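Local coordinates for uncharacterized protein (Clostridium leptum, PDB 4PW1) that is of unknown function but adopts a distinctive fold in which alpha-helices surround a nine-stranded antiparallel beta-sheet, at residues S53-G58 against E65-L70; V47-N52 against D186-E191; R118-D123 against Y238-E243; Q127-L132 against F213-Y218. One frame throughout, in Å; residues are numbered along the deposited sequence. Where two conformers were deposited one is given.

Interaction 1 (S53-G58 against E65-L70); sequences SVRILG and EELYPL
Arg55, which rests its guanidinium against Leu67, has its NH2 gripped by two acceptors, Asp64 OD1 in a salt bridge and Asn52 OD1 in a hydrogen bond, while NH1 donates to Trp62 O. Asp64 and Trp62 tie the end of helix 44-58 to the short helix 64-67 and to the loop before it, a tight connection between two consecutive helices; Asn52 OD1 holds the arginine from within its own helix. The Arg55 chain is bent at its third torsion (chi3 -73°), which turns the guanidinium back toward helix 64-67. Contact between the segments themselves is slight and almost wholly made by one methyl group. Leu67 CD1 approaches the guanidinium obliquely, 3.9 Å from Arg55 NH1, and the same methyl lies 4.3 Å from Val54 CB. Leu67 and Val54 both point toward the opposing segment and also meet Leu88 of strand 80-89, a neighbour they share on the sheet. The contacting residues Val54 and Arg55 lie where helix 44-58 widens into a pi-type turn, 54-58. Ser53 O accepts from Leu57 N at 2.8 Å and only weakly from Gly58 N at 3.3 Å.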
# COMPACT_ATOMS: atom_id res chain seq x y z
N SER B 53 3.92 -26.00 4.85
CA SER B 53 4.17 -24.78 4.04
C SER B 53 5.51 -24.13 4.39
O SER B 53 6.29 -23.76 3.49
CB SER B 53 3.05 -23.79 4.23
OG SER B 53 1.82 -24.32 3.74
N VAL B 54 5.80 -24.02 5.68
CA VAL B 54 7.07 -23.49 6.14
C VAL B 54 8.23 -24.29 5.55
O VAL B 54 9.16 -23.71 4.95
CB VAL B 54 7.17 -23.45 7.68
CG1 VAL B 54 8.58 -23.10 8.15
CG2 VAL B 54 6.13 -22.47 8.27
N ARG B 55 8.19 -25.62 5.67
CA ARG B 55 9.29 -26.44 5.14
C ARG B 55 9.42 -26.43 3.61
O ARG B 55 10.53 -26.38 3.08
CB ARG B 55 9.17 -27.90 5.63
CG ARG B 55 9.46 -28.11 7.11
CD ARG B 55 9.52 -29.61 7.42
NE ARG B 55 8.18 -30.17 7.39
CZ ARG B 55 7.37 -30.24 8.44
NH1 ARG B 55 7.71 -29.75 9.63
NH2 ARG B 55 6.17 -30.75 8.30
N ILE B 56 8.31 -26.50 2.91
CA ILE B 56 8.34 -26.70 1.45
C ILE B 56 8.36 -25.36 0.69
O ILE B 56 9.12 -25.21 -0.27
CB ILE B 56 7.16 -27.57 1.03
CG1 ILE B 56 7.34 -28.99 1.59
CG2 ILE B 56 7.03 -27.58 -0.47
CD1 ILE B 56 6.11 -29.86 1.48
N LEU B 57 7.55 -24.40 1.09
CA LEU B 57 7.60 -23.07 0.44
C LEU B 57 8.77 -22.25 0.96
O LEU B 57 9.46 -21.58 0.19
CB LEU B 57 6.30 -22.27 0.62
CG LEU B 57 5.01 -22.96 0.16
CD1 LEU B 57 3.81 -22.06 0.30
CD2 LEU B 57 5.14 -23.42 -1.29
N GLY B 58 9.00 -22.31 2.27
CA GLY B 58 10.06 -21.49 2.89
C GLY B 58 11.41 -22.16 2.75
O GLY B 58 12.35 -21.60 2.24
N GLU B 65 7.17 -31.16 15.73
CA GLU B 65 7.32 -31.01 17.16
C GLU B 65 7.84 -29.62 17.51
O GLU B 65 7.37 -29.01 18.45
CB GLU B 65 8.26 -32.09 17.72
CG GLU B 65 8.47 -31.87 19.21
CD GLU B 65 9.16 -33.01 19.96
OE1 GLU B 65 9.60 -34.00 19.34
OE2 GLU B 65 9.28 -32.87 21.21
N GLU B 66 8.76 -29.09 16.72
CA GLU B 66 9.23 -27.69 16.96
C GLU B 66 8.23 -26.62 16.49
O GLU B 66 8.05 -25.60 17.13
CB GLU B 66 10.57 -27.46 16.25
CG GLU B 66 11.65 -28.49 16.57
CD GLU B 66 12.93 -28.43 15.70
OE1 GLU B 66 12.93 -28.58 14.47
OE2 GLU B 66 14.00 -28.27 16.30
N LEU B 67 7.55 -26.84 15.37
CA LEU B 67 6.64 -25.80 14.83
C LEU B 67 5.26 -25.76 15.49
O LEU B 67 4.71 -24.68 15.65
CB LEU B 67 6.44 -26.00 13.33
CG LEU B 67 7.74 -25.80 12.53
CD1 LEU B 67 7.45 -26.09 11.07
CD2 LEU B 67 8.30 -24.38 12.75
N TYR B 68 4.69 -26.92 15.83
CA TYR B 68 3.28 -26.97 16.31
C TYR B 68 3.01 -26.02 17.46
O TYR B 68 2.09 -25.24 17.40
CB TYR B 68 2.87 -28.41 16.68
CG TYR B 68 2.18 -29.14 15.56
CD1 TYR B 68 2.74 -29.22 14.29
CD2 TYR B 68 0.97 -29.77 15.78
CE1 TYR B 68 2.13 -29.88 13.25
CE2 TYR B 68 0.34 -30.46 14.76
CZ TYR B 68 0.92 -30.53 13.51
OH TYR B 68 0.28 -31.17 12.52
N PRO B 69 3.89 -26.00 18.48
CA PRO B 69 3.65 -25.06 19.55
C PRO B 69 3.70 -23.58 19.15
O PRO B 69 3.19 -22.76 19.88
CB PRO B 69 4.78 -25.34 20.55
CG PRO B 69 5.25 -26.73 20.23
CD PRO B 69 5.06 -26.87 18.75
N LEU B 70 4.29 -23.26 18.01
CA LEU B 70 4.45 -21.86 17.62
C LEU B 70 3.42 -21.40 16.58
O LEU B 70 3.23 -20.22 16.36
CB LEU B 70 5.85 -21.64 17.03
CG LEU B 70 7.02 -22.04 17.93
CD1 LEU B 70 8.32 -21.81 17.21
CD2 LEU B 70 6.99 -21.22 19.21

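Interaction 2 (V47-N52 against D186-E191); sequences VSFAAN and DQMRKE
Met188, modelled as selenomethionine, reaches from helix 186-190 toward Phe49 and Asn52 of helix 47-52. Its CB starts the chain toward the partner helix, and CG is the first atom to touch, lying 3.9 Å from Phe49 CD1 at the edge of the ring and near its plane. A bend at chi2 (-51°) then carries the selenium past the ring toward the asparagine: SE stands 5.4 Å from the centroid of the Phe49 ring and 69° off its normal, an oblique Met-aromatic contact. The same atom is 3.9 Å from Asn52 ND2 and 4.1 Å from Asn52 CB. The terminal CE folds in toward the Asn52 amide, although its modelled position is too close to be trusted in detail.

That amide is well tethered. Asn52 ND2 donates to Ser48 O at 2.8 Å, one turn back, approaching from above the carbonyl plane, while Asn52 N reaches the same oxygen from the opposite face. Asn52 OD1 is already engaged within its own helix. Beside it, Gln187 CG packs 3.8 Å from Asn52 OD1, the two side chains crossing at about a right angle. Phe49 is also met edge-to-face by Tyr196 and touches Met100 of strand 95-103, which joins helix 44-58 to the sheet.

The short axes run 10.9 Å apart at an angle of 139°, roughly antiparallel but clearly inclined. This is side-chain-mediated helix-helix packing, in the layer of helices that surrounds the central antiparallel sheet.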
# COMPACT_ATOMS: atom_id res chain seq x y z
N VAL B 47 -2.91 -26.23 11.11
CA VAL B 47 -1.57 -26.27 11.65
C VAL B 47 -0.65 -27.19 10.85
O VAL B 47 0.44 -26.81 10.50
CB VAL B 47 -1.58 -26.61 13.14
CG1 VAL B 47 -0.15 -26.76 13.67
CG2 VAL B 47 -2.31 -25.51 13.91
N SER B 48 -1.12 -28.40 10.51
CA SER B 48 -0.35 -29.32 9.73
C SER B 48 0.01 -28.72 8.38
O SER B 48 1.16 -28.79 7.95
CB SER B 48 -1.18 -30.61 9.54
OG SER B 48 -0.46 -31.41 8.68
N PHE B 49 -0.98 -28.13 7.71
CA PHE B 49 -0.72 -27.51 6.45
C PHE B 49 0.34 -26.37 6.57
O PHE B 49 1.22 -26.22 5.71
CB PHE B 49 -2.02 -26.97 5.85
CG PHE B 49 -1.80 -26.20 4.58
CD1 PHE B 49 -1.69 -26.84 3.37
CD2 PHE B 49 -1.71 -24.81 4.60
CE1 PHE B 49 -1.46 -26.14 2.20
CE2 PHE B 49 -1.48 -24.10 3.43
CZ PHE B 49 -1.34 -24.76 2.22
N ALA B 50 0.23 -25.55 7.61
CA ALA B 50 1.17 -24.45 7.81
C ALA B 50 2.63 -24.96 8.09
O ALA B 50 3.60 -24.40 7.57
CB ALA B 50 0.70 -23.57 8.95
N ALA B 51 2.77 -25.95 8.96
CA ALA B 51 4.07 -26.60 9.19
C ALA B 51 4.73 -27.08 7.90
O ALA B 51 5.93 -26.82 7.65
CB ALA B 51 3.94 -27.77 10.14
N ASN B 52 3.96 -27.76 7.06
CA ASN B 52 4.47 -28.20 5.77
C ASN B 52 4.75 -27.01 4.80
O ASN B 52 5.70 -27.03 4.02
CB ASN B 52 3.49 -29.18 5.18
CG ASN B 52 3.59 -30.53 5.86
OD1 ASN B 52 4.54 -31.25 5.64
ND2 ASN B 52 2.64 -30.86 6.67
N ASP B 186 1.00 -31.94 -3.30
CA ASP B 186 1.20 -33.40 -3.35
C ASP B 186 1.45 -33.96 -1.96
O ASP B 186 0.85 -34.95 -1.56
CB ASP B 186 2.39 -33.77 -4.22
CG ASP B 186 2.19 -33.42 -5.64
OD1 ASP B 186 1.04 -33.19 -6.03
OD2 ASP B 186 3.17 -33.37 -6.40
N GLN B 187 2.32 -33.31 -1.20
CA GLN B 187 2.59 -33.71 0.18
C GLN B 187 1.28 -33.83 0.99
O GLN B 187 1.05 -34.88 1.63
CB GLN B 187 3.55 -32.73 0.83
CG GLN B 187 3.84 -32.94 2.30
CD GLN B 187 4.52 -34.26 2.59
OE1 GLN B 187 5.08 -34.88 1.70
NE2 GLN B 187 4.45 -34.69 3.84
N MSE B 188 0.40 -32.82 0.91
CA MSE B 188 -0.89 -32.89 1.64
C MSE B 188 -1.80 -34.04 1.12
O MSE B 188 -2.40 -34.77 1.90
CB MSE B 188 -1.62 -31.55 1.56
CG MSE B 188 -0.82 -30.39 2.12
SE MSE B 188 -0.09 -30.67 3.91
CE MSE B 188 1.51 -31.63 3.79
N ARG B 189 -1.88 -34.24 -0.19
CA ARG B 189 -2.76 -35.27 -0.73
C ARG B 189 -2.26 -36.67 -0.39
O ARG B 189 -3.04 -37.50 0.06
CB ARG B 189 -2.96 -35.09 -2.24
CG ARG B 189 -3.70 -33.80 -2.55
CD ARG B 189 -4.17 -33.65 -3.98
NE ARG B 189 -4.72 -32.32 -4.29
CZ ARG B 189 -5.79 -31.79 -3.72
NH1 ARG B 189 -6.42 -32.43 -2.75
NH2 ARG B 189 -6.23 -30.61 -4.09
N LYS B 190 -0.94 -36.91 -0.58
CA LYS B 190 -0.26 -38.18 -0.18
C LYS B 190 -0.61 -38.55 1.24
O LYS B 190 -0.92 -39.69 1.52
CB LYS B 190 1.28 -38.08 -0.27
N GLU B 191 -0.59 -37.57 2.14
CA GLU B 191 -0.89 -37.80 3.55
C GLU B 191 -2.40 -37.76 3.85
O GLU B 191 -2.79 -37.82 5.00
CB GLU B 191 -0.23 -36.71 4.44
CG GLU B 191 1.29 -36.54 4.25
CD GLU B 191 2.11 -37.56 5.02
OE1 GLU B 191 1.98 -37.60 6.26
OE2 GLU B 191 2.88 -38.32 4.38

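Interaction 3 (R118-D123 against Y238-E243); sequences REATAD and YSPIEE
Ile241 and Ala120 form the centre of an apolar contact between the loop leading into helix 122-141 and the turn that follows strand 233-239. Ala120 CB touches two neighbours, 3.9 Å from Ile241 CD1 and 3.9 Å from Pro240 CG. The isoleucine also leans on the backbone, with CG1 packed 3.5 Å from Arg118 O.

A second kind of contact joins a methyl to a charged plane. Arg118 CG lies between its backbone N and carbonyl carbon (chi1 63°), and the chain then runs extended to NE, bringing the guanidinium to the isoleucine methyl. Ile241 CD1 sits over one face of that group, close to its centre and 4.0 Å from Arg118 CZ.

The polar bonds lie within or beside each partner. Ser239 OG accepts from Glu242 N at 2.9 Å and 173°, nearly straight, an ST motif in the turn carrying Pro240 and Ile241. On the other side Thr121 is the N-cap of helix 122-141; its side chain caps a backbone N while Glu124 OE1 accepts from Thr121 N, the reciprocal pattern of a capping box. Asn220 bonds both Ala120 N and Arg118 O through its side-chain amide.

Glu124 OE1 also makes a salt bridge with Arg118 NH1. The guanidinium N-H groups point outward in its plane, which leaves a face that can take the isoleucine methyl while NH1 pairs with the glutamate, an arrangement that would probably offset the arginine's charge beside this apolar contact.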
# COMPACT_ATOMS: atom_id res chain seq x y z
N ARG B 118 20.86 -8.64 4.31
CA ARG B 118 21.37 -7.30 4.00
C ARG B 118 20.47 -6.56 3.00
O ARG B 118 19.72 -7.16 2.22
CB ARG B 118 22.80 -7.33 3.48
CG ARG B 118 22.95 -8.06 2.20
CD ARG B 118 24.40 -8.05 1.76
NE ARG B 118 24.45 -8.74 0.50
CZ ARG B 118 24.32 -8.17 -0.68
NH1 ARG B 118 24.17 -6.83 -0.79
NH2 ARG B 118 24.34 -8.94 -1.75
N GLU B 119 20.60 -5.26 3.03
CA GLU B 119 19.87 -4.40 2.13
C GLU B 119 20.50 -4.45 0.76
O GLU B 119 21.69 -4.22 0.60
CB GLU B 119 19.89 -2.99 2.70
CG GLU B 119 19.06 -1.99 1.92
CD GLU B 119 19.08 -0.62 2.58
OE1 GLU B 119 18.72 -0.54 3.77
OE2 GLU B 119 19.46 0.36 1.91
N ALA B 120 19.71 -4.77 -0.25
CA ALA B 120 20.20 -4.76 -1.64
C ALA B 120 20.51 -3.34 -2.06
O ALA B 120 19.77 -2.43 -1.72
CB ALA B 120 19.14 -5.32 -2.56
N THR B 121 21.57 -3.14 -2.81
CA THR B 121 21.87 -1.82 -3.41
C THR B 121 20.94 -1.58 -4.59
O THR B 121 20.27 -2.50 -5.09
CB THR B 121 23.31 -1.77 -3.92
OG1 THR B 121 23.50 -2.80 -4.88
CG2 THR B 121 24.32 -1.97 -2.78
N ALA B 122 20.90 -0.34 -5.06
CA ALA B 122 20.15 0.03 -6.27
C ALA B 122 20.54 -0.85 -7.48
O ALA B 122 19.67 -1.35 -8.20
CB ALA B 122 20.39 1.51 -6.58
N ASP B 123 21.84 -1.07 -7.66
CA ASP B 123 22.32 -1.91 -8.75
C ASP B 123 21.88 -3.37 -8.65
O ASP B 123 21.54 -3.98 -9.65
CB ASP B 123 23.84 -1.85 -8.85
CG ASP B 123 24.34 -0.58 -9.54
OD1 ASP B 123 23.52 0.14 -10.17
OD2 ASP B 123 25.55 -0.29 -9.46
N TYR B 238 9.58 -11.29 -4.32
CA TYR B 238 10.91 -11.73 -4.72
C TYR B 238 11.98 -11.10 -3.85
O TYR B 238 11.98 -9.87 -3.67
CB TYR B 238 11.14 -11.39 -6.18
CG TYR B 238 12.42 -11.93 -6.77
CD1 TYR B 238 12.52 -13.27 -7.18
CD2 TYR B 238 13.51 -11.10 -7.02
CE1 TYR B 238 13.65 -13.75 -7.78
CE2 TYR B 238 14.66 -11.59 -7.63
CZ TYR B 238 14.73 -12.92 -7.99
OH TYR B 238 15.84 -13.42 -8.61
N SER B 239 12.87 -11.94 -3.34
CA SER B 239 14.07 -11.48 -2.66
C SER B 239 15.25 -11.36 -3.65
O SER B 239 15.67 -12.36 -4.24
CB SER B 239 14.46 -12.43 -1.56
OG SER B 239 15.77 -12.15 -1.15
N PRO B 240 15.78 -10.14 -3.85
CA PRO B 240 16.95 -9.97 -4.70
C PRO B 240 18.20 -10.57 -4.04
O PRO B 240 19.10 -10.97 -4.72
CB PRO B 240 17.07 -8.44 -4.85
CG PRO B 240 16.45 -7.91 -3.60
CD PRO B 240 15.29 -8.85 -3.35
N ILE B 241 18.23 -10.70 -2.72
CA ILE B 241 19.36 -11.32 -2.05
C ILE B 241 19.35 -12.85 -2.30
O ILE B 241 20.36 -13.41 -2.72
CB ILE B 241 19.33 -11.02 -0.55
CG1 ILE B 241 19.27 -9.49 -0.30
CG2 ILE B 241 20.52 -11.65 0.13
CD1 ILE B 241 20.35 -8.70 -1.00
N GLU B 242 18.21 -13.50 -2.04
CA GLU B 242 18.09 -14.95 -2.24
C GLU B 242 17.86 -15.36 -3.67
O GLU B 242 17.98 -16.52 -3.99
CB GLU B 242 16.98 -15.55 -1.37
CG GLU B 242 17.15 -15.20 0.10
CD GLU B 242 16.26 -16.03 1.05
OE1 GLU B 242 15.61 -17.00 0.59
OE2 GLU B 242 16.17 -15.68 2.24
N GLU B 243 17.53 -14.40 -4.53
CA GLU B 243 17.18 -14.69 -5.92
C GLU B 243 16.07 -15.76 -6.04
O GLU B 243 16.14 -16.67 -6.86
CB GLU B 243 18.43 -15.08 -6.71
CG GLU B 243 19.47 -13.96 -6.70
CD GLU B 243 20.49 -14.13 -7.82
OE1 GLU B 243 21.38 -14.97 -7.67
OE2 GLU B 243 20.34 -13.47 -8.87

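Interaction 4 (Q127-L132 against F213-Y218); sequences QALGKL and FTSLSY
The Phe213 ring is met obliquely by two leucines of helix 127-132, and by two further aromatic rings. Leu132 CG comes 3.9 Å from Phe213 CZ, with Leu132 CD2 a little farther off at 4.1 Å; the two side chains cross at about a right angle. Leu129 CD1 reaches the same CZ at 4.4 Å. Trp136, farther along the helix, meets the ring edge-to-face, whereas Tyr226 of the adjoining strand meets it with the two planes only about 10° apart. Contact with the leucines is thus concentrated at the far end of the phenylalanine, whose CG is anti to its backbone N (chi1 168°) and whose ring reaches toward the helix.

Leu129 makes a second contact with its CD1 methyl, lying 3.5 Å from Ser215 OG and 4.2 Å from Ser215 CB. The serine hydroxyl is placed between its own backbone N and carbonyl carbon (chi1 61°), and there it lies against the methyl. This is van der Waals packing, as a methyl carbon offers no ordinary donor.

From 213 to 216 the side chains alternate. Phe213 and Ser215 point toward the helix, while Thr214 and Leu216 point away from it and pack on Leu18 and Leu20 of the second subunit. The backbone of Thr214 and Leu216 bonds to strand 221-227. The contact is therefore typical of an alpha-helix laid across one face of an antiparallel sheet, here near strand 214-218, with the opposite face of that strand turned to the dimer partner.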
# COMPACT_ATOMS: atom_id res chain seq x y z
N GLN B 127 19.61 -5.43 -11.28
CA GLN B 127 20.02 -6.76 -11.76
C GLN B 127 18.97 -7.80 -11.44
O GLN B 127 18.68 -8.65 -12.25
CB GLN B 127 21.34 -7.19 -11.12
CG GLN B 127 22.54 -6.37 -11.52
CD GLN B 127 23.66 -6.49 -10.50
OE1 GLN B 127 23.81 -7.51 -9.83
NE2 GLN B 127 24.45 -5.44 -10.38
N ALA B 128 18.42 -7.75 -10.22
CA ALA B 128 17.38 -8.73 -9.82
C ALA B 128 16.16 -8.59 -10.72
O ALA B 128 15.59 -9.59 -11.16
CB ALA B 128 16.96 -8.52 -8.38
N LEU B 129 15.78 -7.36 -11.01
CA LEU B 129 14.66 -7.15 -11.90
C LEU B 129 14.96 -7.70 -13.31
O LEU B 129 14.10 -8.35 -13.94
CB LEU B 129 14.27 -5.70 -11.96
CG LEU B 129 13.05 -5.39 -12.82
CD1 LEU B 129 11.81 -6.03 -12.24
CD2 LEU B 129 12.85 -3.89 -12.95
N GLY B 130 16.17 -7.47 -13.80
CA GLY B 130 16.61 -8.09 -15.06
C GLY B 130 16.52 -9.62 -15.05
O GLY B 130 16.02 -10.22 -15.98
N LYS B 131 17.00 -10.26 -14.00
CA LYS B 131 16.93 -11.72 -13.91
C LYS B 131 15.46 -12.17 -13.94
O LYS B 131 15.08 -13.13 -14.65
CB LYS B 131 17.70 -12.22 -12.66
CG LYS B 131 17.75 -13.74 -12.45
CD LYS B 131 18.45 -14.52 -13.58
CE LYS B 131 18.73 -15.98 -13.20
NZ LYS B 131 17.58 -16.62 -12.47
N LEU B 132 14.62 -11.48 -13.18
CA LEU B 132 13.21 -11.80 -13.08
C LEU B 132 12.54 -11.72 -14.43
O LEU B 132 11.79 -12.63 -14.83
CB LEU B 132 12.57 -10.84 -12.08
CG LEU B 132 11.41 -11.29 -11.23
CD1 LEU B 132 11.57 -12.70 -10.69
CD2 LEU B 132 11.26 -10.26 -10.13
N PHE B 213 3.39 -8.40 -16.65
CA PHE B 213 4.23 -8.43 -15.46
C PHE B 213 4.60 -6.97 -15.11
O PHE B 213 5.28 -6.31 -15.87
CB PHE B 213 5.46 -9.24 -15.81
CG PHE B 213 6.59 -9.15 -14.84
CD1 PHE B 213 6.39 -8.92 -13.50
CD2 PHE B 213 7.87 -9.35 -15.29
CE1 PHE B 213 7.47 -8.85 -12.63
CE2 PHE B 213 8.95 -9.28 -14.43
CZ PHE B 213 8.75 -9.04 -13.09
N THR B 214 4.16 -6.48 -13.97
CA THR B 214 4.62 -5.18 -13.50
C THR B 214 5.26 -5.36 -12.13
O THR B 214 5.18 -6.45 -11.53
CB THR B 214 3.50 -4.15 -13.44
OG1 THR B 214 2.50 -4.62 -12.55
CG2 THR B 214 2.91 -3.90 -14.79
N SER B 215 5.97 -4.34 -11.66
CA SER B 215 6.68 -4.50 -10.41
C SER B 215 6.94 -3.20 -9.66
O SER B 215 6.90 -2.14 -10.22
CB SER B 215 8.01 -5.19 -10.67
OG SER B 215 8.78 -4.40 -11.52
N LEU B 216 7.20 -3.34 -8.37
CA LEU B 216 7.70 -2.22 -7.55
C LEU B 216 8.61 -2.82 -6.48
O LEU B 216 8.61 -4.05 -6.26
CB LEU B 216 6.54 -1.44 -6.93
CG LEU B 216 5.58 -2.19 -6.02
CD1 LEU B 216 6.20 -2.55 -4.67
CD2 LEU B 216 4.31 -1.35 -5.80
N SER B 217 9.36 -1.95 -5.83
CA SER B 217 10.21 -2.35 -4.74
C SER B 217 9.64 -1.80 -3.46
O SER B 217 9.29 -0.59 -3.34
CB SER B 217 11.64 -1.89 -4.97
OG SER B 217 12.48 -2.33 -3.91
N TYR B 218 9.58 -2.69 -2.49
CA TYR B 218 9.09 -2.34 -1.17
C TYR B 218 9.80 -3.22 -0.15
O TYR B 218 9.85 -4.43 -0.31
CB TYR B 218 7.60 -2.65 -1.10
CG TYR B 218 6.91 -2.30 0.20
CD1 TYR B 218 6.75 -0.96 0.62
CD2 TYR B 218 6.36 -3.31 0.99
CE1 TYR B 218 6.05 -0.64 1.80
CE2 TYR B 218 5.70 -3.01 2.17
CZ TYR B 218 5.54 -1.67 2.55
OH TYR B 218 4.83 -1.38 3.68

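How the interactions relate
From the N terminus, residues 47-52 of helix 44-58 open interaction 2, and residues 53-58 open interaction 1, which residues 65-70 soon close. That short loop lies within the longer one that interaction 2 completes at helix 173-190. Before this, residues 118-123 and 127-132 open interactions 3 and 4, so each crosses interaction 2. Interaction 4 closes first, at strand 214-218, and interaction 3 encloses it by closing at residues 238-243. Interactions 1 and 2 thus join helix 44-58 to helices 64-67 and 173-190, while 3 and 4 set helix 122-141 and its lead-in against strands 233-239 and 214-218. Members of each pair touch, Pro240 meeting Ala128 in the second; interaction 4 lies across the chain's centre from 1 and 2.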